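Long-range contact in tyrosinase (Aspergillus oryzae, PDB 6JU8), which probably oxidises L-tyrosine and L-dopa to L-dopaquinone with molecular oxygen at a dinuclear copper centre, a step of melanin biosynthesis: residues I70-G83 / T93-H107. The protein carries 1 engineered substitution. Residues are numbered along the deposited sequence; the frame is centred on the assembly and turned at random.
Engineered in segment 93-107: A96 (natural residue Cys). With CU (copper (II) ion), chain C.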
loop_
_atom_site.group_PDB
_atom_site.type_symbol
_atom_site.label_atom_id
_atom_site.label_comp_id
_atom_site.label_asym_id
_atom_site.label_seq_id
_atom_site.Cartn_x
_atom_site.Cartn_y
_atom_site.Cartn_z
ATOM N N ILE A 70 11.603 4.412 -23.179
ATOM C CA ILE A 70 11.315 5.096 -24.452
ATOM C C ILE A 70 10.515 6.346 -24.215
ATOM O O ILE A 70 10.707 7.369 -24.886
ATOM C CB ILE A 70 10.551 4.125 -25.388
ATOM C CG1 ILE A 70 11.461 2.985 -25.869
ATOM C CG2 ILE A 70 9.956 4.885 -26.559
ATOM C CD1 ILE A 70 10.737 1.830 -26.512
ATOM N N HIS A 71 9.565 6.271 -23.289
ATOM C CA HIS A 71 8.579 7.334 -23.095
ATOM C C HIS A 71 9.222 8.616 -22.569
ATOM O O HIS A 71 8.842 9.698 -22.987
ATOM C CB HIS A 71 7.532 6.822 -22.112
ATOM C CG HIS A 71 6.352 7.697 -21.892
ATOM N ND1 HIS A 71 6.243 8.444 -20.729
ATOM C CD2 HIS A 71 5.260 7.971 -22.630
ATOM C CE1 HIS A 71 5.094 9.125 -20.788
ATOM N NE2 HIS A 71 4.481 8.859 -21.919
ATOM N N GLY A 72 10.157 8.523 -21.621
ATOM C CA GLY A 72 10.652 9.656 -20.865
ATOM C C GLY A 72 12.050 9.443 -20.336
ATOM O O GLY A 72 12.972 9.104 -21.076
ATOM N N ALA A 73 12.216 9.705 -19.043
ATOM C CA ALA A 73 13.512 9.548 -18.391
ATOM C C ALA A 73 13.921 8.084 -18.443
ATOM O O ALA A 73 13.040 7.208 -18.361
ATOM C CB ALA A 73 13.442 10.047 -16.950
ATOM N N PRO A 74 15.201 7.744 -18.518
ATOM C CA PRO A 74 16.346 8.652 -18.398
ATOM C C PRO A 74 16.801 9.346 -19.674
ATOM O O PRO A 74 17.899 9.929 -19.713
ATOM C CB PRO A 74 17.468 7.704 -17.906
ATOM C CG PRO A 74 17.108 6.383 -18.539
ATOM C CD PRO A 74 15.607 6.309 -18.483
ATOM N N TRP A 75 15.994 9.306 -20.720
ATOM C CA TRP A 75 16.204 10.077 -21.932
ATOM C C TRP A 75 17.385 9.564 -22.750
ATOM O O TRP A 75 18.194 10.359 -23.235
ATOM C CB TRP A 75 16.359 11.566 -21.591
ATOM C CG TRP A 75 15.251 12.105 -20.731
ATOM C CD1 TRP A 75 13.906 12.134 -21.006
ATOM C CD2 TRP A 75 15.413 12.723 -19.455
ATOM N NE1 TRP A 75 13.219 12.721 -19.967
ATOM C CE2 TRP A 75 14.129 13.094 -18.998
ATOM C CE3 TRP A 75 16.530 12.990 -18.657
ATOM C CZ2 TRP A 75 13.907 13.724 -17.768
ATOM C CZ3 TRP A 75 16.312 13.608 -17.441
ATOM C CH2 TRP A 75 15.025 13.972 -17.009
ATOM N N THR A 76 17.460 8.248 -22.939
ATOM C CA THR A 76 18.554 7.639 -23.672
ATOM C C THR A 76 18.103 7.142 -25.048
ATOM O O THR A 76 16.935 7.155 -25.382
ATOM C CB THR A 76 19.156 6.424 -22.930
ATOM O OG1 THR A 76 18.207 5.345 -22.960
ATOM C CG2 THR A 76 19.451 6.721 -21.470
ATOM N N GLU A 77 19.073 6.643 -25.808
ATOM C CA GLU A 77 18.828 5.957 -27.065
ATOM C C GLU A 77 17.957 4.727 -26.864
ATOM O O GLU A 77 17.933 4.126 -25.794
ATOM C CB GLU A 77 20.140 5.563 -27.752
ATOM C CG GLU A 77 20.813 4.346 -27.168
ATOM C CD GLU A 77 20.342 3.023 -27.722
ATOM O OE1 GLU A 77 19.974 2.820 -28.896
ATOM O OE2 GLU A 77 20.330 2.082 -26.912
ATOM N N TRP A 78 17.224 4.395 -27.929
ATOM C CA TRP A 78 16.535 3.114 -27.996
ATOM C C TRP A 78 16.528 2.670 -29.456
ATOM O O TRP A 78 16.317 3.498 -30.349
ATOM C CB TRP A 78 15.108 3.192 -27.421
ATOM C CG TRP A 78 14.504 1.818 -27.345
ATOM C CD1 TRP A 78 14.667 0.897 -26.347
ATOM C CD2 TRP A 78 13.633 1.201 -28.306
ATOM N NE1 TRP A 78 13.968 -0.238 -26.639
ATOM C CE2 TRP A 78 13.312 -0.089 -27.827
ATOM C CE3 TRP A 78 13.085 1.635 -29.525
ATOM C CZ2 TRP A 78 12.477 -0.973 -28.523
ATOM C CZ3 TRP A 78 12.267 0.758 -30.201
ATOM C CH2 TRP A 78 11.969 -0.509 -29.706
ATOM N N ASP A 79 16.773 1.396 -29.701
ATOM C CA ASP A 79 16.758 0.822 -31.046
ATOM C C ASP A 79 17.611 1.616 -32.030
ATOM O O ASP A 79 17.297 1.733 -33.219
ATOM C CB ASP A 79 15.345 0.646 -31.589
ATOM C CG ASP A 79 15.247 -0.534 -32.546
ATOM O OD1 ASP A 79 16.071 -1.475 -32.421
ATOM O OD2 ASP A 79 14.348 -0.511 -33.413
ATOM N N GLY A 80 18.751 2.122 -31.541
ATOM C CA GLY A 80 19.670 2.793 -32.443
ATOM C C GLY A 80 19.291 4.223 -32.770
ATOM O O GLY A 80 19.978 4.866 -33.571
ATOM N N VAL A 81 18.229 4.715 -32.142
ATOM C CA VAL A 81 17.767 6.087 -32.342
ATOM C C VAL A 81 18.244 6.928 -31.168
ATOM O O VAL A 81 17.946 6.585 -30.013
ATOM C CB VAL A 81 16.231 6.127 -32.411
ATOM C CG1 VAL A 81 15.756 7.544 -32.698
ATOM C CG2 VAL A 81 15.690 5.120 -33.408
ATOM N N PRO A 82 19.024 7.970 -31.394
ATOM C CA PRO A 82 19.614 8.700 -30.267
ATOM C C PRO A 82 18.597 9.453 -29.422
ATOM O O PRO A 82 17.600 9.908 -29.965
ATOM C CB PRO A 82 20.566 9.698 -30.940
ATOM C CG PRO A 82 20.813 9.117 -32.298
ATOM C CD PRO A 82 19.492 8.495 -32.690
ATOM N N GLY A 83 18.899 9.570 -28.128
ATOM C CA GLY A 83 18.168 10.483 -27.247
ATOM C C GLY A 83 18.697 11.902 -27.402
ATOM O O GLY A 83 19.378 12.196 -28.393
ATOM N N THR A 93 13.771 15.465 -22.781
ATOM C CA THR A 93 12.459 14.808 -22.848
ATOM C C THR A 93 12.598 13.504 -23.621
ATOM O O THR A 93 13.640 13.244 -24.239
ATOM C CB THR A 93 11.455 15.778 -23.475
ATOM O OG1 THR A 93 10.111 15.330 -23.245
ATOM C CG2 THR A 93 11.684 15.840 -24.973
ATOM N N GLY A 94 11.573 12.674 -23.554
ATOM C CA GLY A 94 11.575 11.368 -24.175
ATOM C C GLY A 94 11.037 11.415 -25.595
ATOM O O GLY A 94 10.770 12.478 -26.173
ATOM N N PHE A 95 10.892 10.204 -26.163
ATOM C CA PHE A 95 10.369 10.118 -27.525
ATOM C C PHE A 95 8.870 10.358 -27.556
ATOM O O PHE A 95 8.314 10.567 -28.632
ATOM C CB PHE A 95 10.645 8.744 -28.132
ATOM C CG PHE A 95 12.113 8.483 -28.383
ATOM C CD1 PHE A 95 12.725 9.103 -29.458
ATOM C CD2 PHE A 95 12.866 7.607 -27.615
ATOM C CE1 PHE A 95 14.063 8.872 -29.738
ATOM C CE2 PHE A 95 14.216 7.377 -27.865
ATOM C CZ PHE A 95 14.795 7.994 -28.967
ATOM N N ALA A 96 8.198 10.201 -26.421
ATOM C CA ALA A 96 6.750 10.258 -26.396
ATOM C C ALA A 96 6.256 11.596 -26.937
ATOM O O ALA A 96 6.850 12.645 -26.662
ATOM C CB ALA A 96 6.243 10.069 -24.974
ATOM N N VAL A 97 5.161 11.521 -27.679
ATOM C CA VAL A 97 4.508 12.735 -28.164
ATOM C C VAL A 97 3.404 13.158 -27.203
ATOM O O VAL A 97 2.444 12.415 -26.994
ATOM C CB VAL A 97 3.878 12.541 -29.557
ATOM C CG1 VAL A 97 3.076 13.783 -29.916
ATOM C CG2 VAL A 97 4.960 12.273 -30.593
ATOM N N HIS A 98 3.563 14.338 -26.619
ATOM C CA HIS A 98 2.539 15.005 -25.824
ATOM C C HIS A 98 2.289 16.390 -26.397
ATOM O O HIS A 98 3.219 17.014 -26.937
ATOM C CB HIS A 98 2.957 15.071 -24.340
ATOM C CG HIS A 98 3.113 13.691 -23.771
ATOM N ND1 HIS A 98 4.351 13.195 -23.412
ATOM C CD2 HIS A 98 2.231 12.694 -23.519
ATOM C CE1 HIS A 98 4.206 11.979 -22.934
ATOM N NE2 HIS A 98 2.934 11.618 -23.005
ATOM N N ASN A 99 1.058 16.851 -26.289
ATOM C CA ASN A 99 0.672 18.189 -26.765
ATOM C C ASN A 99 0.956 18.322 -28.256
ATOM O O ASN A 99 1.373 19.380 -28.732
ATOM C CB ASN A 99 1.375 19.313 -25.997
ATOM C CG ASN A 99 0.687 20.647 -26.181
ATOM O OD1 ASN A 99 -0.540 20.754 -26.114
ATOM N ND2 ASN A 99 1.460 21.706 -26.445
ATOM N N ASN A 100 0.709 17.253 -29.012
ATOM C CA ASN A 100 0.615 17.356 -30.469
ATOM C C ASN A 100 -0.399 16.352 -30.978
ATOM O O ASN A 100 -0.747 15.397 -30.273
ATOM C CB ASN A 100 1.981 17.138 -31.116
ATOM C CG ASN A 100 2.126 17.780 -32.479
ATOM O OD1 ASN A 100 1.196 18.423 -32.992
ATOM N ND2 ASN A 100 3.301 17.604 -33.068
ATOM N N TYR A 101 -0.825 16.532 -32.222
ATOM C CA TYR A 101 -1.913 15.742 -32.801
ATOM C C TYR A 101 -1.551 14.294 -33.063
ATOM O O TYR A 101 -2.424 13.465 -33.306
ATOM C CB TYR A 101 -2.410 16.422 -34.089
ATOM C CG TYR A 101 -2.666 17.888 -33.826
ATOM C CD1 TYR A 101 -3.722 18.262 -32.999
ATOM C CD2 TYR A 101 -1.850 18.877 -34.369
ATOM C CE1 TYR A 101 -3.971 19.601 -32.743
ATOM C CE2 TYR A 101 -2.097 20.212 -34.112
ATOM C CZ TYR A 101 -3.147 20.566 -33.293
ATOM O OH TYR A 101 -3.439 21.876 -32.993
ATOM N N THR A 102 -0.260 13.971 -33.028
ATOM C CA THR A 102 0.208 12.591 -33.095
ATOM C C THR A 102 0.228 11.925 -31.726
ATOM O O THR A 102 0.668 10.781 -31.618
ATOM C CB THR A 102 1.608 12.568 -33.755
ATOM O OG1 THR A 102 2.381 13.593 -33.107
ATOM C CG2 THR A 102 1.562 12.853 -35.253
ATOM N N PHE A 103 -0.257 12.584 -30.682
ATOM C CA PHE A 103 -0.338 11.914 -29.371
ATOM C C PHE A 103 -1.032 10.573 -29.486
ATOM O O PHE A 103 -0.503 9.563 -28.985
ATOM C CB PHE A 103 -1.023 12.864 -28.371
ATOM C CG PHE A 103 -1.605 12.165 -27.168
ATOM C CD1 PHE A 103 -0.765 11.768 -26.123
ATOM C CD2 PHE A 103 -2.971 11.875 -27.094
ATOM C CE1 PHE A 103 -1.253 11.091 -25.023
ATOM C CE2 PHE A 103 -3.459 11.168 -25.999
ATOM C CZ PHE A 103 -2.599 10.754 -24.989
ATOM N N PRO A 104 -2.203 10.420 -30.098
ATOM C CA PRO A 104 -2.822 9.077 -30.103
ATOM C C PRO A 104 -2.061 8.079 -30.945
ATOM O O PRO A 104 -2.062 6.876 -30.628
ATOM C CB PRO A 104 -4.214 9.338 -30.711
ATOM C CG PRO A 104 -4.454 10.806 -30.463
ATOM C CD PRO A 104 -3.098 11.457 -30.663
ATOM N N THR A 105 -1.450 8.531 -32.059
ATOM C CA THR A 105 -0.839 7.532 -32.951
ATOM C C THR A 105 0.527 7.107 -32.458
ATOM O O THR A 105 0.891 5.916 -32.542
ATOM C CB THR A 105 -0.792 8.062 -34.397
ATOM O OG1 THR A 105 -0.237 9.379 -34.332
ATOM C CG2 THR A 105 -2.207 8.127 -34.968
ATOM N N TRP A 106 1.293 8.043 -31.885
ATOM C CA TRP A 106 2.560 7.606 -31.255
ATOM C C TRP A 106 2.263 6.550 -30.213
ATOM O O TRP A 106 2.915 5.494 -30.142
ATOM C CB TRP A 106 3.297 8.833 -30.656
ATOM C CG TRP A 106 4.665 8.418 -30.180
ATOM C CD1 TRP A 106 5.816 8.477 -30.920
ATOM C CD2 TRP A 106 5.022 7.882 -28.911
ATOM N NE1 TRP A 106 6.891 8.001 -30.186
ATOM C CE2 TRP A 106 6.411 7.628 -28.949
ATOM C CE3 TRP A 106 4.298 7.569 -27.745
ATOM C CZ2 TRP A 106 7.098 7.083 -27.861
ATOM C CZ3 TRP A 106 4.987 7.037 -26.668
ATOM C CH2 TRP A 106 6.376 6.791 -26.726
ATOM N N HIS A 107 1.263 6.807 -29.348
ATOM C CA HIS A 107 0.977 5.847 -28.285
ATOM C C HIS A 107 0.355 4.572 -28.814
ATOM O O HIS A 107 0.579 3.507 -28.201
ATOM C CB HIS A 107 0.096 6.502 -27.207
ATOM C CG HIS A 107 0.854 7.481 -26.375
ATOM N ND1 HIS A 107 1.046 8.815 -26.714
ATOM C CD2 HIS A 107 1.513 7.329 -25.202
ATOM C CE1 HIS A 107 1.769 9.421 -25.771
ATOM N NE2 HIS A 107 2.078 8.535 -24.842
HETATM CU CU CU C . 2.945 9.427 -23.280
HETATM O O HOH W 1 8.903 12.414 -22.404
HETATM O O HOH W 2 16.186 12.288 -25.083
HETATM O O HOH W 3 1.753 9.321 -21.769
#
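G72 and G94 bring two mostly loop segments together, their CA atoms 3.8 Å apart; residues 103-107 begin helix 103-129. With no side chain, G94 can bring its CA-H to within 3.4 Å of H71 O, a CA-H...O contact. One direct backbone hydrogen bond joins the segments, F95 N to I70 O (3.1 Å); beside it a water bridges H71 O and G94 N. The flat F95 ring lies against the 76-83 loop, with I70 O and V81 O at its edge and CG1 of V81 against CE1 of F95 at 3.7 Å. Branched I70 serves two aromatics, its CG2 touching F95 and the rim of W106, whose indole N-H is held by R409 O. CD1 of W75 meets T93 C at 3.2 Å. The imidazoles of H71, H98 and H107 converge through NE2 on one copper, with water 3 as fourth ligand; H71 CG stands anti to the backbone N (chi1 -173°), carrying NE2 to the metal at 2.1 Å. The engineered A96 places CB 3.3 Å from H71 CD2. H107 ND1 donates to F103 O (2.8 Å), which lies close to the plane of the H107 imidazole, fixing that ring's rotation. With H332, H336 and H376 binding the second copper, this three-histidine site is half of the type 3 dinuclear centre in the central tyrosinase domain of a longer protein.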